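Putative Acetyltransferase (Lactobacillus plantarum WCFS1, PDB 3EFA) probably transfers an acetyl group from acetyl-CoA to an amino group of an acceptor that remains unassigned, as other GNAT-family enzymes do. Local coordinates at residues I6-A10 with D44-Y48; A17-R22 with P58-R63. All blocks are in the same frame, centred on the assembly; numbering follows the deposited sequence.

Contact 1 of 2, residues I6-A10 with D44-Y48; sequences IIFSA and DQCEY. With FMT (formic acid), chain E.
S9 and Y48 form an antiparallel hydrogen-bonded pair between the first two strands of the GNAT sheet, where the end of strand 5-9 meets the chain entering strand 48-52. Both rungs are backbone bonds. S9 N reaches Y48 O at 3.2 Å, and Y48 N returns to S9 O at 3.2 Å with a nearly straight N-H...O angle of 178°. The same Y48 O also takes a CA-H...O contact from F8 CA, 3.5 Å away, which adds a weaker attraction to the bridge.

Beyond S9 the strand ends and the contact passes to side chains. The methyl of A10 sits against two peptide oxygens of the incoming loop, with CB 3.3 Å from C46 O and 3.5 Å from D44 O. E47 lies alongside: its CG is beside its own backbone N (chi1 -66°), which sets the methylene 4.1 Å from A10 CB, and the extended chain then carries the carboxylate to a water. That water accepts from A10 N at 3.1 Å and donates to E47 OE2, so an amide past the last rung is still satisfied.

In the GNAT fold strand 5-9 leads into helix 12-29, which covers the face bearing Y48; here the tyrosine ring packs on R15, A18 and R22, and S9 O lies at the ring's edge, near its plane. Y48 OH is hydrogen-bonded to D42. The other face belongs to helix 88-102, where the ring of F8 stacks with W99 and I6 rests on L92 and A95. At the far end of the segment, I6 N donates to O2 of a formic acid molecule, 3.1 Å away, probably acquired from the crystallisation liquor.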
loop_
_atom_site.group_PDB
_atom_site.type_symbol
_atom_site.label_atom_id
_atom_site.label_comp_id
_atom_site.label_asym_id
_atom_site.label_seq_id
_atom_site.Cartn_x
_atom_site.Cartn_y
_atom_site.Cartn_z
ATOM N N ILE A 6 -8.314 5.721 29.080
ATOM C CA ILE A 6 -7.472 5.705 27.879
ATOM C C ILE A 6 -6.591 6.958 27.786
ATOM O O ILE A 6 -7.077 8.070 27.958
ATOM C CB ILE A 6 -8.334 5.599 26.595
ATOM C CG1 ILE A 6 -9.061 4.246 26.540
ATOM C CG2 ILE A 6 -7.476 5.820 25.344
ATOM C CD1 ILE A 6 -10.211 4.189 25.495
ATOM N N ILE A 7 -5.305 6.773 27.490
ATOM C CA ILE A 7 -4.345 7.879 27.442
ATOM C C ILE A 7 -3.546 7.944 26.131
ATOM O O ILE A 7 -2.990 6.943 25.683
ATOM C CB ILE A 7 -3.362 7.822 28.663
ATOM C CG1 ILE A 7 -4.135 8.021 29.972
ATOM C CG2 ILE A 7 -2.218 8.861 28.536
ATOM C CD1 ILE A 7 -3.261 8.034 31.199
ATOM N N PHE A 8 -3.506 9.131 25.527
ATOM C CA PHE A 8 -2.720 9.392 24.317
ATOM C C PHE A 8 -1.610 10.391 24.639
ATOM O O PHE A 8 -1.902 11.559 24.871
ATOM C CB PHE A 8 -3.595 10.014 23.206
ATOM C CG PHE A 8 -4.716 9.135 22.720
ATOM C CD1 PHE A 8 -4.491 8.161 21.750
ATOM C CD2 PHE A 8 -6.018 9.316 23.193
ATOM C CE1 PHE A 8 -5.544 7.351 21.287
ATOM C CE2 PHE A 8 -7.076 8.520 22.737
ATOM C CZ PHE A 8 -6.840 7.530 21.785
ATOM N N SER A 9 -0.347 9.966 24.630
ATOM C CA SER A 9 0.747 10.891 24.964
ATOM C C SER A 9 2.150 10.289 24.885
ATOM O O SER A 9 2.313 9.069 24.807
ATOM C CB SER A 9 0.538 11.502 26.368
ATOM O OG SER A 9 1.055 10.663 27.392
ATOM N N ALA A 10 3.157 11.165 24.948
ATOM C CA ALA A 10 4.566 10.761 24.902
ATOM C C ALA A 10 5.280 10.791 26.269
ATOM O O ALA A 10 6.507 10.827 26.318
ATOM C CB ALA A 10 5.320 11.641 23.909
ATOM N N ASP A 44 11.613 9.990 22.288
ATOM C CA ASP A 44 10.917 10.713 23.360
ATOM C C ASP A 44 9.692 11.463 22.863
ATOM O O ASP A 44 8.807 11.824 23.642
ATOM C CB ASP A 44 11.853 11.743 23.992
ATOM C CG ASP A 44 12.905 11.114 24.854
ATOM O OD1 ASP A 44 12.631 10.025 25.391
ATOM O OD2 ASP A 44 13.996 11.706 24.993
ATOM N N GLN A 45 9.672 11.714 21.563
ATOM C CA GLN A 45 8.638 12.517 20.921
ATOM C C GLN A 45 7.495 11.670 20.361
ATOM O O GLN A 45 6.468 12.208 19.915
ATOM C CB GLN A 45 9.239 13.351 19.778
ATOM C CG GLN A 45 9.968 14.626 20.206
ATOM C CD GLN A 45 11.481 14.529 20.087
ATOM O OE1 GLN A 45 12.013 13.613 19.456
ATOM N NE2 GLN A 45 12.181 15.487 20.686
ATOM N N CYS A 46 7.676 10.345 20.343
ATOM C CA CYS A 46 6.651 9.453 19.786
ATOM C C CYS A 46 5.474 9.282 20.750
ATOM O O CYS A 46 5.677 9.054 21.942
ATOM C CB CYS A 46 7.237 8.082 19.435
ATOM S SG CYS A 46 6.093 6.980 18.504
ATOM N N GLU A 47 4.250 9.392 20.232
ATOM C CA GLU A 47 3.046 9.243 21.058
ATOM C C GLU A 47 2.461 7.834 21.020
ATOM O O GLU A 47 2.401 7.212 19.962
ATOM C CB GLU A 47 1.990 10.270 20.648
ATOM C CG GLU A 47 2.434 11.703 20.948
ATOM C CD GLU A 47 1.402 12.753 20.588
ATOM O OE1 GLU A 47 0.971 12.819 19.406
ATOM O OE2 GLU A 47 1.042 13.536 21.492
ATOM N N TYR A 48 2.016 7.334 22.172
ATOM C CA TYR A 48 1.417 5.992 22.225
ATOM C C TYR A 48 0.004 6.053 22.800
ATOM O O TYR A 48 -0.308 6.937 23.584
ATOM C CB TYR A 48 2.308 5.028 23.036
ATOM C CG TYR A 48 3.751 5.005 22.557
ATOM C CD1 TYR A 48 4.201 4.009 21.689
ATOM C CD2 TYR A 48 4.658 6.000 22.942
ATOM C CE1 TYR A 48 5.519 3.991 21.232
ATOM C CE2 TYR A 48 5.980 5.995 22.479
ATOM C CZ TYR A 48 6.407 4.980 21.622
ATOM O OH TYR A 48 7.713 4.947 21.146
HETATM C C FMT E . -11.297 6.838 28.789
HETATM O O1 FMT E . -12.430 6.776 28.292
HETATM O O2 FMT E . -10.591 7.851 28.826
HETATM O O HOH W 1 2.080 14.004 24.417
#

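Contact 2 of 2, residues A17-R22 with P58-R63; sequences AAYALR and PITTLR
Helix 17-22 crosses strand 58-63 almost at right angles, the two axes lying 102° apart in direction and 8.4 Å from each other at closest approach. The close approach is consistent with the small residues A17 and A18 on this part of the helix. A17 CB rests on the ring of P58, 3.9 Å from its CG, while A18 CB touches the hydroxyl oxygen T61 OG1 at 3.7 Å. The contact seats the first helix of the GNAT fold on the third strand of its sheet.

L21 is the large apolar side chain of the contact. With CG beside the backbone N (chi1 -68°) and the chain extended toward the strand, its two methyls lie side by side along the near face of the strand: CD1 settles on the I59-T60 peptide, 3.7 Å from T60 N, and CD2 approaches P58 O at 3.9 Å. T61 meets the leucine with its other branch. Its OG1 is anti to the backbone N (chi1 -176°), which directs the hydroxyl to A49 O on strand 48-52 and turns CG2 to L21 CD1, 3.9 Å away. Replacing T61 by an alanine, which removes both branches, would probably leave A49 O without its hydroxyl partner and open a gap beneath L21.

At the C-terminal end of both segments the apolar layer gives way to charge. R22 and R63 bring their guanidinium groups near each other, NH2 of R22 lying 4.3 Å from NH1 of R63. Both form salt bridges to D42 OD1; E37 also pairs with R22, and D39 and E65 with R63. Their like charges are probably offset by D42, which they share, and by the acids each has of its own, which would let two arginines be buried close together.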
loop_
_atom_site.group_PDB
_atom_site.type_symbol
_atom_site.label_atom_id
_atom_site.label_comp_id
_atom_site.label_asym_id
_atom_site.label_seq_id
_atom_site.Cartn_x
_atom_site.Cartn_y
_atom_site.Cartn_z
ATOM N N ALA A 17 4.500 2.101 29.956
ATOM C CA ALA A 17 3.403 1.160 29.834
ATOM C C ALA A 17 3.395 0.457 28.456
ATOM O O ALA A 17 3.251 -0.774 28.363
ATOM C CB ALA A 17 2.057 1.877 30.087
ATOM N N ALA A 18 3.558 1.250 27.397
ATOM C CA ALA A 18 3.550 0.735 26.028
ATOM C C ALA A 18 4.744 -0.200 25.769
ATOM O O ALA A 18 4.574 -1.249 25.154
ATOM C CB ALA A 18 3.536 1.866 25.038
ATOM N N TYR A 19 5.939 0.173 26.245
ATOM C CA TYR A 19 7.119 -0.683 26.061
ATOM C C TYR A 19 6.976 -2.018 26.829
ATOM O O TYR A 19 7.388 -3.076 26.346
ATOM C CB TYR A 19 8.413 0.027 26.512
ATOM C CG TYR A 19 8.882 1.190 25.658
ATOM C CD1 TYR A 19 8.071 1.740 24.681
ATOM C CD2 TYR A 19 10.127 1.767 25.864
ATOM C CE1 TYR A 19 8.497 2.814 23.911
ATOM C CE2 TYR A 19 10.562 2.847 25.097
ATOM C CZ TYR A 19 9.740 3.365 24.122
ATOM O OH TYR A 19 10.152 4.440 23.352
ATOM N N ALA A 20 6.401 -1.956 28.025
ATOM C CA ALA A 20 6.257 -3.142 28.863
ATOM C C ALA A 20 5.330 -4.158 28.213
ATOM O O ALA A 20 5.632 -5.355 28.206
ATOM C CB ALA A 20 5.767 -2.772 30.316
ATOM N N LEU A 21 4.208 -3.684 27.669
ATOM C CA LEU A 21 3.297 -4.567 26.917
ATOM C C LEU A 21 3.993 -5.207 25.705
ATOM O O LEU A 21 3.930 -6.425 25.523
ATOM C CB LEU A 21 2.011 -3.834 26.509
ATOM C CG LEU A 21 1.061 -3.456 27.672
ATOM C CD1 LEU A 21 -0.167 -2.658 27.219
ATOM C CD2 LEU A 21 0.618 -4.686 28.457
ATOM N N ARG A 22 4.693 -4.396 24.909
ATOM C CA ARG A 22 5.362 -4.901 23.698
ATOM C C ARG A 22 6.516 -5.876 24.014
ATOM O O ARG A 22 6.713 -6.871 23.300
ATOM C CB ARG A 22 5.827 -3.748 22.787
ATOM C CG ARG A 22 4.691 -2.775 22.322
ATOM C CD ARG A 22 5.244 -1.425 21.816
ATOM N NE ARG A 22 6.350 -1.593 20.871
ATOM C CZ ARG A 22 7.148 -0.617 20.429
ATOM N NH1 ARG A 22 6.990 0.643 20.844
ATOM N NH2 ARG A 22 8.118 -0.904 19.568
ATOM N N PRO A 58 -2.079 -1.276 32.809
ATOM C CA PRO A 58 -2.303 -1.123 31.363
ATOM C C PRO A 58 -2.579 -2.494 30.742
ATOM O O PRO A 58 -1.925 -3.450 31.159
ATOM C CB PRO A 58 -0.970 -0.562 30.858
ATOM C CG PRO A 58 0.058 -1.029 31.838
ATOM C CD PRO A 58 -0.650 -1.220 33.175
ATOM N N ILE A 59 -3.513 -2.596 29.793
ATOM C CA ILE A 59 -3.856 -3.906 29.208
ATOM C C ILE A 59 -3.796 -4.018 27.672
ATOM O O ILE A 59 -3.667 -5.124 27.127
ATOM C CB ILE A 59 -5.233 -4.443 29.700
ATOM C CG1 ILE A 59 -6.377 -3.557 29.210
ATOM C CG2 ILE A 59 -5.259 -4.594 31.219
ATOM C CD1 ILE A 59 -7.749 -4.238 29.295
ATOM N N THR A 60 -3.896 -2.897 26.969
ATOM C CA THR A 60 -3.775 -2.932 25.519
ATOM C C THR A 60 -3.167 -1.612 25.017
ATOM O O THR A 60 -3.286 -0.579 25.694
ATOM C CB THR A 60 -5.145 -3.300 24.840
ATOM O OG1 THR A 60 -4.947 -3.598 23.451
ATOM C CG2 THR A 60 -6.178 -2.174 25.003
ATOM N N THR A 61 -2.483 -1.658 23.867
ATOM C CA THR A 61 -1.736 -0.498 23.362
ATOM C C THR A 61 -1.593 -0.472 21.837
ATOM O O THR A 61 -1.666 -1.503 21.173
ATOM C CB THR A 61 -0.294 -0.415 23.985
ATOM O OG1 THR A 61 0.364 0.779 23.540
ATOM C CG2 THR A 61 0.553 -1.609 23.563
ATOM N N LEU A 62 -1.388 0.721 21.295
ATOM C CA LEU A 62 -0.960 0.889 19.902
ATOM C C LEU A 62 -0.047 2.126 19.743
ATOM O O LEU A 62 -0.052 3.025 20.591
ATOM C CB LEU A 62 -2.168 0.941 18.946
ATOM C CG LEU A 62 -3.182 2.095 19.002
ATOM C CD1 LEU A 62 -2.658 3.362 18.318
ATOM C CD2 LEU A 62 -4.505 1.663 18.370
ATOM N N ARG A 63 0.739 2.158 18.669
ATOM C CA ARG A 63 1.663 3.263 18.423
ATOM C C ARG A 63 1.125 4.204 17.334
ATOM O O ARG A 63 0.703 3.760 16.251
ATOM C CB ARG A 63 3.065 2.734 18.044
ATOM C CG ARG A 63 4.150 3.840 17.849
ATOM C CD ARG A 63 5.582 3.279 17.705
ATOM N NE ARG A 63 5.856 2.740 16.364
ATOM C CZ ARG A 63 7.042 2.292 15.943
ATOM N NH1 ARG A 63 8.105 2.311 16.758
ATOM N NH2 ARG A 63 7.170 1.829 14.696
#

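In the fold
Contact 2 is a core contact and contact 1 a surface one: contact 1 adds strand 5-9 to the sheet as an edge strand, and contact 2 lays helix 12-29 on its face. Contact 1 works by backbone bonds and a bridging water; contact 2, with no hydrogen bond between its segments, by methyl packing that ends in a cluster of charges. Y48 joins them: its ring, rooted in contact 1, packs on R22 and R63 of contact 2, its hydroxyl lies beside that of Y19, and D42 serves the tyrosine and both arginines. Strand 5-9 and helix 12-29 follow each other in the chain, so consecutive elements meet the sheet first at its edge and then on its face.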